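Local coordinates for protein deacetylase EF_0837 (Enterococcus faecalis, PDB 2ICS) that is a two-zinc esterase of the metallo-dependent hydrolase superfamily that deacetylates acetyl-(R)-mandelate in vitro, though with very low efficiency, at residues L209-N214 with S270-I275; D58-C63 with P184-I189. One frame throughout, in Å; residues are numbered along the deposited sequence.

Contact 1. Residues L209-N214 with S270-I275; sequences LTHCFN and STDIYI. With ZN (zinc ion), chain C; ZN (zinc ion), chain B.
His211 and Asp272 meet around water 1, which both zinc ions grip: its O lies 2.0 Å from the zinc of chain B and 2.2 Å from the zinc of chain C. Each ion also takes one protein atom from this contact. Asp272 OD1 binds the zinc of chain B at 2.2 Å, and His211 NE2 binds the zinc of chain C at 2.2 Å. The aspartate is thus monodentate, since its OD2 stays 3.7 Å from the zinc of chain B and turns to the histidine instead. There OD2 reaches His211 CE1 at 3.4 Å, near the ring plane and at the ring edge, with carboxylate and imidazole planes 56° apart. The same OD2 is 2.5 Å from the O of water 1.

With CG anti to the backbone N (chi1 178°), the Asp272 carboxylate is carried into the metal centre. Thr210 CG2 lies over the centre of one His211 face, 3.9 Å above the plane, while ND1, the ring nitrogen not on the metal, hydrogen-bonds to Gly245 O. Metal and carbonyl together therefore fix the ring's rotation. Thr210 OG1 and Ser270 OG share Asp243 OD2 as a hydrogen-bond partner. Two ions on one buried water should polarise it and lower its pKa, consistent with the metal-activated hydroxide nucleophile of amidohydrolases.

Contact 2. Residues D58-C63 with P184-I189; sequences DDHVHC and PLMVHI. With ZN (zinc ion), chain B; ZN (zinc ion), chain C; ADE (adenine), chain D.
Met186, present as selenomethionine, extends from strand 186-189 to Asp59 and His60, and the contact can be read along its chain. CG stands anti to the backbone N (chi1 177°), and CB and CG cross the gap without meeting 58-63, while the side chain packs against Val208 and Thr210. SE, in line with them, is the first atom to touch: it meets the His60 ring 3.7 Å from ND1 and 4.2 Å from the ring centroid. Its approach is 34° off the ring normal, an oblique sulfur-aromatic type of contact with selenium in the sulfur position. A bend at chi3 (-84°) carries CE onward to Asp59, 3.2 Å from the backbone O and 4.0 Å from OD1.

The packed ring is itself a ligand: His60 NE2 binds the zinc of chain B at 2.2 Å, and ND1 hydrogen-bonds to Thr210 OG1. His62 NE2 completes the His-X-His pair on this ion at 2.0 Å, and its ND1 hydrogen-bonds to Thr91 OG1. From the other strand His188 reaches the zinc of chain C through ND1, at 2.1 Å, while NE2 hydrogen-bonds to Ser158 OG. Adenine N6 is a further ligand of the same ion, at the edge of the His188 ring. Each of the three imidazoles has one nitrogen on metal and the other hydrogen-bonded, which fixes the rotation of each ring and probably its tautomer, and adenine enters the coordination sphere directly.

Both contacts are buried in the core of the TIM barrel and close on the same two zinc ions and water 1, with centres 8 Å apart. They share a sheet, since strands 186-189 and 208-210 are neighbours and supply His188 and His211, which both line the adenine pocket, to the zinc of chain C; 58-63 and 270-275 supply ligands of the other ion, and carboxylated Lys154 serves both. Thr271 OG1 and Asp58 OD2, 2.6 Å apart, probably hydrogen-bond the two contacts together. Their direct meetings differ: contact 1 sets a carboxylate against an imidazole edge, whereas contact 2 packs a selenomethionine against the His60 ring and a backbone carbonyl.

Contact 1. Residues L209-N214 with S270-I275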
# COMPACT_ATOMS: atom_id res chain seq x y z
N LEU A 209 1.27 8.99 -6.09
CA LEU A 209 -0.04 9.62 -6.12
C LEU A 209 -1.05 8.59 -5.62
O LEU A 209 -1.37 7.65 -6.35
CB LEU A 209 -0.39 10.01 -7.55
CG LEU A 209 -1.77 10.64 -7.78
CD1 LEU A 209 -1.72 12.07 -7.28
CD2 LEU A 209 -2.15 10.59 -9.26
N THR A 210 -1.54 8.74 -4.39
CA THR A 210 -2.50 7.76 -3.88
C THR A 210 -3.94 8.25 -4.15
O THR A 210 -4.15 9.43 -4.45
CB THR A 210 -2.24 7.47 -2.37
OG1 THR A 210 -2.91 6.27 -1.98
CG2 THR A 210 -2.69 8.63 -1.50
N HIS A 211 -4.90 7.33 -4.09
CA HIS A 211 -6.30 7.63 -4.39
C HIS A 211 -6.41 7.93 -5.89
O HIS A 211 -7.31 8.65 -6.34
CB HIS A 211 -6.81 8.85 -3.62
CG HIS A 211 -6.66 8.74 -2.14
ND1 HIS A 211 -6.85 7.57 -1.43
CD2 HIS A 211 -6.41 9.70 -1.21
CE1 HIS A 211 -6.70 7.85 -0.13
NE2 HIS A 211 -6.44 9.13 0.05
N CYS A 212 -5.49 7.38 -6.67
CA CYS A 212 -5.43 7.63 -8.10
C CYS A 212 -6.73 7.46 -8.90
O CYS A 212 -6.96 8.19 -9.86
CB CYS A 212 -4.31 6.80 -8.74
SG CYS A 212 -4.55 5.01 -8.74
N PHE A 213 -7.56 6.49 -8.54
CA PHE A 213 -8.81 6.29 -9.26
C PHE A 213 -10.04 6.74 -8.50
O PHE A 213 -11.09 6.09 -8.56
CB PHE A 213 -8.98 4.82 -9.68
CG PHE A 213 -7.92 4.32 -10.63
CD1 PHE A 213 -7.27 5.19 -11.51
CD2 PHE A 213 -7.57 2.97 -10.65
CE1 PHE A 213 -6.30 4.72 -12.40
CE2 PHE A 213 -6.60 2.49 -11.54
CZ PHE A 213 -5.96 3.36 -12.41
N ASN A 214 -9.94 7.85 -7.77
CA ASN A 214 -11.10 8.34 -7.04
C ASN A 214 -12.08 8.93 -8.06
O ASN A 214 -11.67 9.39 -9.12
CB ASN A 214 -10.70 9.39 -5.98
CG ASN A 214 -10.26 10.70 -6.59
OD1 ASN A 214 -9.09 11.09 -6.49
ND2 ASN A 214 -11.19 11.41 -7.22
N SER A 270 -3.41 -0.56 -2.96
CA SER A 270 -3.43 -0.36 -1.51
C SER A 270 -4.87 -0.12 -1.06
O SER A 270 -5.74 0.19 -1.87
CB SER A 270 -2.54 0.81 -1.10
OG SER A 270 -2.93 2.00 -1.76
N THR A 271 -5.09 -0.21 0.25
CA THR A 271 -6.43 -0.10 0.82
C THR A 271 -6.89 1.20 1.48
O THR A 271 -8.09 1.49 1.47
CB THR A 271 -6.63 -1.17 1.89
OG1 THR A 271 -5.67 -0.96 2.93
CG2 THR A 271 -6.43 -2.57 1.30
N ASP A 272 -5.95 1.96 2.04
CA ASP A 272 -6.29 3.16 2.81
C ASP A 272 -7.32 2.69 3.83
O ASP A 272 -8.35 3.32 4.07
CB ASP A 272 -6.89 4.27 1.96
CG ASP A 272 -7.27 5.48 2.80
OD1 ASP A 272 -6.63 5.69 3.85
OD2 ASP A 272 -8.20 6.23 2.43
N ILE A 273 -7.02 1.55 4.43
CA ILE A 273 -7.88 0.91 5.41
C ILE A 273 -7.68 1.41 6.84
O ILE A 273 -6.59 1.84 7.23
CB ILE A 273 -7.61 -0.61 5.39
CG1 ILE A 273 -8.65 -1.36 6.21
CG2 ILE A 273 -6.21 -0.90 5.97
CD1 ILE A 273 -8.52 -2.88 6.08
N TYR A 274 -8.76 1.39 7.60
CA TYR A 274 -8.74 1.75 9.01
C TYR A 274 -9.95 1.01 9.57
O TYR A 274 -10.81 0.58 8.79
CB TYR A 274 -8.76 3.27 9.23
CG TYR A 274 -10.07 3.99 9.06
CD1 TYR A 274 -10.77 4.46 10.17
CD2 TYR A 274 -10.58 4.26 7.80
CE1 TYR A 274 -11.94 5.19 10.02
CE2 TYR A 274 -11.75 4.99 7.63
CZ TYR A 274 -12.42 5.46 8.75
OH TYR A 274 -13.58 6.19 8.59
N ILE A 275 -10.01 0.83 10.88
CA ILE A 275 -11.08 0.05 11.48
C ILE A 275 -12.50 0.21 10.92
O ILE A 275 -13.19 -0.78 10.70
CB ILE A 275 -11.09 0.21 13.02
CG1 ILE A 275 -11.89 -0.94 13.65
CG2 ILE A 275 -11.68 1.55 13.43
CD1 ILE A 275 -11.59 -1.17 15.12
ZN ZN C . -6.08 10.08 1.99
ZN ZN B . -5.25 7.39 4.24
O HOH W 1 -6.57 8.08 2.88

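Contact 2. Residues D58-C63 with P184-I189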
# COMPACT_ATOMS: atom_id res chain seq x y z
N ASP A 58 0.90 -3.67 1.88
CA ASP A 58 -0.13 -2.64 1.73
C ASP A 58 0.54 -1.31 2.05
O ASP A 58 0.70 -0.98 3.22
CB ASP A 58 -1.26 -2.90 2.73
CG ASP A 58 -2.53 -2.13 2.38
OD1 ASP A 58 -2.44 -1.11 1.67
OD2 ASP A 58 -3.61 -2.55 2.84
N ASP A 59 0.91 -0.53 1.03
CA ASP A 59 1.60 0.73 1.29
C ASP A 59 0.75 1.95 1.63
O ASP A 59 1.23 3.08 1.58
CB ASP A 59 2.57 1.07 0.14
CG ASP A 59 1.87 1.46 -1.14
OD1 ASP A 59 0.65 1.76 -1.10
OD2 ASP A 59 2.55 1.49 -2.19
N HIS A 60 -0.52 1.75 1.96
CA HIS A 60 -1.34 2.87 2.38
C HIS A 60 -2.29 2.34 3.44
O HIS A 60 -3.34 1.77 3.14
CB HIS A 60 -2.12 3.53 1.24
CG HIS A 60 -2.81 4.79 1.64
ND1 HIS A 60 -3.08 5.84 0.79
CD2 HIS A 60 -3.33 5.15 2.85
CE1 HIS A 60 -3.73 6.79 1.49
NE2 HIS A 60 -3.90 6.42 2.74
N VAL A 61 -1.90 2.55 4.69
CA VAL A 61 -2.65 2.06 5.83
C VAL A 61 -2.69 3.07 6.98
O VAL A 61 -1.95 4.05 6.98
CB VAL A 61 -1.97 0.75 6.31
CG1 VAL A 61 -2.19 0.53 7.78
CG2 VAL A 61 -2.47 -0.41 5.49
N HIS A 62 -3.57 2.84 7.94
CA HIS A 62 -3.69 3.68 9.12
C HIS A 62 -3.83 2.72 10.30
O HIS A 62 -4.92 2.20 10.58
CB HIS A 62 -4.89 4.61 8.99
CG HIS A 62 -4.69 5.67 7.95
ND1 HIS A 62 -3.77 6.69 8.07
CD2 HIS A 62 -5.22 5.80 6.71
CE1 HIS A 62 -3.77 7.39 6.93
NE2 HIS A 62 -4.64 6.89 6.07
N CYS A 63 -2.71 2.47 10.97
CA CYS A 63 -2.70 1.53 12.08
C CYS A 63 -2.07 1.98 13.40
O CYS A 63 -1.50 1.16 14.11
CB CYS A 63 -2.05 0.22 11.63
SG CYS A 63 -0.38 0.40 11.00
N PRO A 184 11.03 9.18 -0.25
CA PRO A 184 9.75 9.04 -0.94
C PRO A 184 8.63 9.91 -0.38
O PRO A 184 8.51 10.09 0.83
CB PRO A 184 9.44 7.55 -0.81
CG PRO A 184 10.81 6.94 -0.86
CD PRO A 184 11.59 7.85 0.07
N LEU A 185 7.82 10.45 -1.28
CA LEU A 185 6.70 11.31 -0.91
C LEU A 185 5.39 10.72 -1.43
O LEU A 185 5.29 10.38 -2.60
CB LEU A 185 6.89 12.70 -1.51
CG LEU A 185 5.64 13.58 -1.60
CD1 LEU A 185 5.21 14.01 -0.21
CD2 LEU A 185 5.92 14.80 -2.46
N MSE A 186 4.39 10.59 -0.56
CA MSE A 186 3.08 10.10 -0.98
C MSE A 186 2.12 11.29 -0.97
O MSE A 186 2.04 12.02 0.01
CB MSE A 186 2.54 9.02 -0.05
CG MSE A 186 1.14 8.56 -0.46
SE MSE A 186 0.36 7.11 0.56
CE MSE A 186 1.19 5.62 -0.36
N VAL A 187 1.39 11.48 -2.07
CA VAL A 187 0.45 12.59 -2.17
C VAL A 187 -0.99 12.12 -2.28
O VAL A 187 -1.35 11.34 -3.16
CB VAL A 187 0.76 13.50 -3.39
CG1 VAL A 187 -0.24 14.64 -3.48
CG2 VAL A 187 2.17 14.06 -3.27
N HIS A 188 -1.81 12.58 -1.35
CA HIS A 188 -3.22 12.25 -1.32
C HIS A 188 -3.95 13.35 -2.08
O HIS A 188 -3.62 14.54 -1.95
CB HIS A 188 -3.67 12.13 0.15
CG HIS A 188 -5.01 12.72 0.47
ND1 HIS A 188 -5.90 12.07 1.30
CD2 HIS A 188 -5.53 13.93 0.13
CE1 HIS A 188 -6.92 12.89 1.45
NE2 HIS A 188 -6.74 14.03 0.76
N ILE A 189 -4.91 12.96 -2.91
CA ILE A 189 -5.70 13.91 -3.67
C ILE A 189 -7.17 13.64 -3.37
O ILE A 189 -7.55 12.53 -3.02
CB ILE A 189 -5.48 13.80 -5.21
CG1 ILE A 189 -5.81 12.38 -5.68
CG2 ILE A 189 -4.04 14.17 -5.56
CD1 ILE A 189 -5.73 12.20 -7.21
ZN ZN B . -5.25 7.39 4.24
ZN ZN C . -6.08 10.08 1.99
N9 ADE D . -11.62 13.52 3.58
C8 ADE D . -11.06 13.56 2.33
N7 ADE D . -10.12 12.67 2.22
C5 ADE D . -10.00 12.00 3.40
C6 ADE D . -9.17 10.95 3.88
N6 ADE D . -8.21 10.37 3.07
N1 ADE D . -9.34 10.52 5.15
C2 ADE D . -10.27 11.06 5.97
N3 ADE D . -11.06 12.05 5.55
C4 ADE D . -10.97 12.54 4.29
O HOH W 1 -6.57 8.08 2.88